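Local coordinates for immunoglobulin-like protein (Pseudomonas aeruginosa, PDB 3N6Y) that is of unknown function but adopts an immunoglobulin-like beta-sandwich fold and is probably exported, at residues Lys47-Leu58 and Pro99-Pro110. Sequence-based numbering, arbitrary orientation.
Sequences KLGTKFGMRYQL and PTDVMAYEFTEP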
loop_
_atom_site.group_PDB
_atom_site.type_symbol
_atom_site.label_atom_id
_atom_site.label_comp_id
_atom_site.label_asym_id
_atom_site.label_seq_id
_atom_site.Cartn_x
_atom_site.Cartn_y
_atom_site.Cartn_z
ATOM N N LYS A 47 -7.563 -10.596 11.292
ATOM C CA LYS A 47 -6.713 -11.575 11.994
ATOM C C LYS A 47 -5.253 -11.154 11.984
ATOM O O LYS A 47 -4.716 -10.754 10.957
ATOM C CB LYS A 47 -6.879 -12.947 11.338
ATOM C CG LYS A 47 -8.306 -13.480 11.489
ATOM C CD LYS A 47 -8.610 -14.818 10.778
ATOM C CE LYS A 47 -8.368 -16.000 11.685
ATOM N NZ LYS A 47 -8.691 -17.295 11.001
ATOM N N LEU A 48 -4.595 -11.251 13.141
ATOM C CA LEU A 48 -3.149 -11.001 13.238
ATOM C C LEU A 48 -2.373 -11.791 12.195
ATOM O O LEU A 48 -2.641 -12.982 11.976
ATOM C CB LEU A 48 -2.621 -11.396 14.641
ATOM C CG LEU A 48 -2.630 -10.433 15.807
ATOM C CD1 LEU A 48 -1.980 -11.130 16.998
ATOM C CD2 LEU A 48 -1.920 -9.087 15.494
ATOM N N GLY A 49 -1.380 -11.151 11.590
ATOM C CA GLY A 49 -0.525 -11.773 10.616
ATOM C C GLY A 49 -1.015 -11.582 9.193
ATOM O O GLY A 49 -0.344 -11.947 8.269
ATOM N N THR A 50 -2.195 -11.007 9.025
ATOM C CA THR A 50 -2.724 -10.769 7.676
ATOM C C THR A 50 -2.079 -9.539 7.070
ATOM O O THR A 50 -2.088 -8.497 7.690
ATOM C CB THR A 50 -4.234 -10.551 7.729
ATOM O OG1 THR A 50 -4.862 -11.696 8.285
ATOM C CG2 THR A 50 -4.876 -10.302 6.324
ATOM N N LYS A 51 -1.498 -9.696 5.895
ATOM C CA LYS A 51 -0.934 -8.610 5.089
ATOM C C LYS A 51 -1.756 -8.382 3.832
ATOM O O LYS A 51 -2.096 -9.328 3.106
ATOM C CB LYS A 51 0.542 -8.893 4.776
ATOM C CG LYS A 51 1.196 -7.923 3.820
ATOM C CD LYS A 51 2.612 -8.431 3.520
ATOM C CE LYS A 51 3.233 -7.618 2.408
ATOM N NZ LYS A 51 4.597 -8.137 2.033
ATOM N N PHE A 52 -2.122 -7.122 3.570
ATOM C CA PHE A 52 -2.905 -6.816 2.407
ATOM C C PHE A 52 -2.466 -5.510 1.744
ATOM O O PHE A 52 -1.776 -4.696 2.356
ATOM C CB PHE A 52 -4.414 -6.716 2.726
ATOM C CG PHE A 52 -4.762 -5.587 3.686
ATOM C CD1 PHE A 52 -4.568 -5.709 5.057
ATOM C CD2 PHE A 52 -5.238 -4.370 3.198
ATOM C CE1 PHE A 52 -4.858 -4.676 5.908
ATOM C CE2 PHE A 52 -5.561 -3.330 4.060
ATOM C CZ PHE A 52 -5.356 -3.478 5.413
ATOM N N GLY A 53 -2.842 -5.345 0.499
ATOM C CA GLY A 53 -2.546 -4.135 -0.231
ATOM C C GLY A 53 -2.448 -4.356 -1.717
ATOM O O GLY A 53 -3.196 -5.175 -2.278
HETATM N N MSE A 54 -1.555 -3.611 -2.343
HETATM C CA MSE A 54 -1.367 -3.505 -3.777
HETATM C C MSE A 54 0.095 -3.788 -4.193
HETATM O O MSE A 54 1.041 -3.434 -3.448
HETATM C CB MSE A 54 -1.800 -2.090 -4.251
HETATM C CG MSE A 54 -3.312 -1.872 -4.288
HETATM SE SE MSE A 54 -3.662 -0.080 -4.938
HETATM C CE MSE A 54 -2.868 0.905 -3.502
ATOM N N ARG A 55 0.273 -4.342 -5.400
ATOM C CA ARG A 55 1.568 -4.492 -6.031
ATOM C C ARG A 55 1.351 -4.037 -7.472
ATOM O O ARG A 55 0.351 -4.377 -8.116
ATOM C CB ARG A 55 2.106 -5.915 -5.954
ATOM C CG ARG A 55 3.495 -6.050 -6.563
ATOM C CD ARG A 55 4.165 -7.337 -6.140
ATOM N NE ARG A 55 3.369 -8.479 -6.611
ATOM C CZ ARG A 55 3.336 -9.664 -6.015
ATOM N NH1 ARG A 55 4.050 -9.911 -4.929
ATOM N NH2 ARG A 55 2.557 -10.613 -6.500
ATOM N N TYR A 56 2.269 -3.245 -7.979
ATOM C CA TYR A 56 2.105 -2.563 -9.259
ATOM C C TYR A 56 3.474 -2.321 -9.907
ATOM O O TYR A 56 4.534 -2.449 -9.259
ATOM C CB TYR A 56 1.329 -1.230 -9.094
ATOM C CG TYR A 56 1.657 -0.475 -7.825
ATOM C CD1 TYR A 56 0.965 -0.726 -6.655
ATOM C CD2 TYR A 56 2.695 0.456 -7.784
ATOM C CE1 TYR A 56 1.273 -0.074 -5.497
ATOM C CE2 TYR A 56 2.991 1.121 -6.638
ATOM C CZ TYR A 56 2.290 0.835 -5.478
ATOM O OH TYR A 56 2.579 1.451 -4.293
ATOM N N GLN A 57 3.450 -1.982 -11.182
ATOM C CA GLN A 57 4.653 -1.637 -11.942
ATOM C C GLN A 57 4.547 -0.189 -12.403
ATOM O O GLN A 57 3.450 0.266 -12.821
ATOM C CB GLN A 57 4.816 -2.547 -13.156
ATOM C CG GLN A 57 4.852 -4.021 -12.840
ATOM C CD GLN A 57 4.790 -4.855 -14.102
ATOM O OE1 GLN A 57 5.738 -4.883 -14.863
ATOM N NE2 GLN A 57 3.639 -5.482 -14.354
ATOM N N LEU A 58 5.655 0.540 -12.228
ATOM C CA LEU A 58 5.771 1.930 -12.663
ATOM C C LEU A 58 6.850 2.092 -13.743
ATOM O O LEU A 58 8.008 1.685 -13.545
ATOM C CB LEU A 58 6.142 2.821 -11.482
ATOM C CG LEU A 58 5.141 2.897 -10.322
ATOM C CD1 LEU A 58 5.749 3.674 -9.097
ATOM C CD2 LEU A 58 3.798 3.508 -10.819
ATOM N N PRO A 99 11.630 -3.838 -10.203
ATOM C CA PRO A 99 10.563 -4.174 -11.175
ATOM C C PRO A 99 9.110 -3.924 -10.699
ATOM O O PRO A 99 8.252 -3.611 -11.491
ATOM C CB PRO A 99 10.812 -5.654 -11.473
ATOM C CG PRO A 99 11.597 -6.159 -10.366
ATOM C CD PRO A 99 12.439 -5.023 -9.856
ATOM N N THR A 100 8.876 -4.070 -9.400
ATOM C CA THR A 100 7.571 -3.832 -8.826
ATOM C C THR A 100 7.704 -2.916 -7.618
ATOM O O THR A 100 8.738 -2.839 -6.961
ATOM C CB THR A 100 6.865 -5.121 -8.379
ATOM O OG1 THR A 100 7.660 -5.790 -7.407
ATOM C CG2 THR A 100 6.651 -6.061 -9.559
ATOM N N ASP A 101 6.596 -2.250 -7.331
ATOM C CA ASP A 101 6.435 -1.403 -6.164
ATOM C C ASP A 101 5.212 -1.926 -5.395
ATOM O O ASP A 101 4.334 -2.497 -5.983
ATOM C CB ASP A 101 6.193 0.039 -6.616
ATOM C CG ASP A 101 7.444 0.695 -7.186
ATOM O OD1 ASP A 101 7.750 0.463 -8.372
ATOM O OD2 ASP A 101 8.123 1.408 -6.409
ATOM N N VAL A 102 5.251 -1.834 -4.083
ATOM C CA VAL A 102 4.253 -2.404 -3.189
ATOM C C VAL A 102 3.796 -1.356 -2.205
ATOM O O VAL A 102 4.572 -0.528 -1.725
ATOM C CB VAL A 102 4.839 -3.576 -2.411
ATOM C CG1 VAL A 102 3.872 -4.099 -1.316
ATOM C CG2 VAL A 102 5.238 -4.716 -3.358
HETATM N N MSE A 103 2.514 -1.390 -1.930
HETATM C CA MSE A 103 1.917 -0.648 -0.814
HETATM C C MSE A 103 1.083 -1.649 -0.021
HETATM O O MSE A 103 0.009 -2.068 -0.457
HETATM C CB MSE A 103 1.042 0.521 -1.269
HETATM C CG MSE A 103 0.460 1.234 -0.086
HETATM SE SE MSE A 103 -0.626 2.742 -0.707
HETATM C CE MSE A 103 -1.219 3.276 1.087
ATOM N N ALA A 104 1.596 -2.022 1.143
ATOM C CA ALA A 104 0.954 -3.033 1.977
ATOM C C ALA A 104 0.877 -2.629 3.438
ATOM O O ALA A 104 1.698 -1.791 3.934
ATOM C CB ALA A 104 1.634 -4.383 1.822
ATOM N N TYR A 105 -0.042 -3.286 4.130
ATOM C CA TYR A 105 -0.260 -3.130 5.546
ATOM C C TYR A 105 -0.413 -4.510 6.151
ATOM O O TYR A 105 -1.137 -5.326 5.571
ATOM C CB TYR A 105 -1.499 -2.288 5.840
ATOM C CG TYR A 105 -1.593 -1.833 7.279
ATOM C CD1 TYR A 105 -2.241 -2.607 8.223
ATOM C CD2 TYR A 105 -1.000 -0.631 7.697
ATOM C CE1 TYR A 105 -2.322 -2.191 9.564
ATOM C CE2 TYR A 105 -1.075 -0.193 9.055
ATOM C CZ TYR A 105 -1.759 -0.991 9.956
ATOM O OH TYR A 105 -1.860 -0.610 11.255
ATOM N N GLU A 106 0.268 -4.741 7.286
ATOM C CA GLU A 106 0.160 -6.006 8.006
ATOM C C GLU A 106 -0.304 -5.790 9.455
ATOM O O GLU A 106 0.183 -4.893 10.166
ATOM C CB GLU A 106 1.478 -6.810 7.946
ATOM C CG GLU A 106 1.303 -8.275 8.353
ATOM C CD GLU A 106 2.496 -9.179 8.044
ATOM O OE1 GLU A 106 3.194 -8.959 7.026
ATOM O OE2 GLU A 106 2.721 -10.157 8.805
ATOM N N PHE A 107 -1.232 -6.635 9.895
ATOM C CA PHE A 107 -1.719 -6.588 11.261
ATOM C C PHE A 107 -0.670 -7.325 12.118
ATOM O O PHE A 107 -0.698 -8.556 12.234
ATOM C CB PHE A 107 -3.072 -7.284 11.402
ATOM C CG PHE A 107 -4.213 -6.645 10.613
ATOM C CD1 PHE A 107 -4.323 -5.264 10.490
ATOM C CD2 PHE A 107 -5.193 -7.427 10.043
ATOM C CE1 PHE A 107 -5.354 -4.693 9.770
ATOM C CE2 PHE A 107 -6.268 -6.872 9.333
ATOM C CZ PHE A 107 -6.344 -5.478 9.197
ATOM N N THR A 108 0.297 -6.594 12.660
ATOM C CA THR A 108 1.370 -7.181 13.427
ATOM C C THR A 108 1.099 -7.221 14.939
ATOM O O THR A 108 1.650 -8.085 15.650
ATOM C CB THR A 108 2.656 -6.414 13.120
ATOM O OG1 THR A 108 2.820 -6.344 11.693
ATOM C CG2 THR A 108 3.863 -7.052 13.734
ATOM N N GLU A 109 0.279 -6.275 15.412
ATOM C CA GLU A 109 -0.047 -6.136 16.821
ATOM C C GLU A 109 -1.558 -6.040 16.978
ATOM O O GLU A 109 -2.237 -5.581 16.077
ATOM C CB GLU A 109 0.592 -4.883 17.369
ATOM C CG GLU A 109 2.122 -4.896 17.313
ATOM C CD GLU A 109 2.705 -3.675 17.961
ATOM O OE1 GLU A 109 2.471 -3.512 19.173
ATOM O OE2 GLU A 109 3.354 -2.875 17.240
ATOM N N PRO A 110 -2.094 -6.466 18.134
ATOM C CA PRO A 110 -3.557 -6.536 18.211
ATOM C C PRO A 110 -4.327 -5.240 17.912
ATOM O O PRO A 110 -5.384 -5.310 17.281
ATOM C CB PRO A 110 -3.803 -6.991 19.648
ATOM C CG PRO A 110 -2.610 -7.796 19.987
ATOM C CD PRO A 110 -1.445 -7.132 19.278
HETATM O O HOH W 1 4.847 1.736 -3.429
HETATM O O HOH W 2 7.991 -5.116 -13.627
HETATM O O HOH W 3 7.744 -0.738 -10.818
#
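Tyr56 and Phe52 both set CG between the backbone N and the carbonyl carbon (chi1 37° and 63°), which swings each ring across toward the neighbouring strand. In the Tyr56 conformer given, the ring thereby lies over Asp101, whose carbonyl O sits 3.6 Å above the ring centre, while Tyr56 CE2 meets Asp101 CB at 3.4 Å. A flat ring suits this place because it can cover the Asp101-Val102 peptide; the buried Asp101 carboxylate is satisfied by a salt bridge from OD1 to Lys61. Phe52 sets one face against Tyr105 CB, and its CE1 touches Phe107 CZ at 3.7 Å, the two rings inclined at 56°. Between Phe52 and Tyr56, selenomethionines Met54 and Met103 run side by side, flexible chains that fill the core against Val122. Gly53 faces Ala104, and its backbone angles, together with the closeness of Met103 O, leave no room for a side chain. On the other face, the extended Lys51 chain crosses Glu106 at a slant and sends NZ to Gln36; Arg55 packs CG on Val102, while its NE salt-bridges Glu13 and NH1 hydrogen-bonds Gln36 O. Paired backbone bonds join 51-56 to 101-106, and beyond them Gly49 N donates to Phe107 O (2.8 Å) from a type II turn. The pair turns a largely apolar face to strands 116-124 and 127-136 of the other sheet, as in immunoglobulin-like beta sandwiches, consistent with the E-set clan.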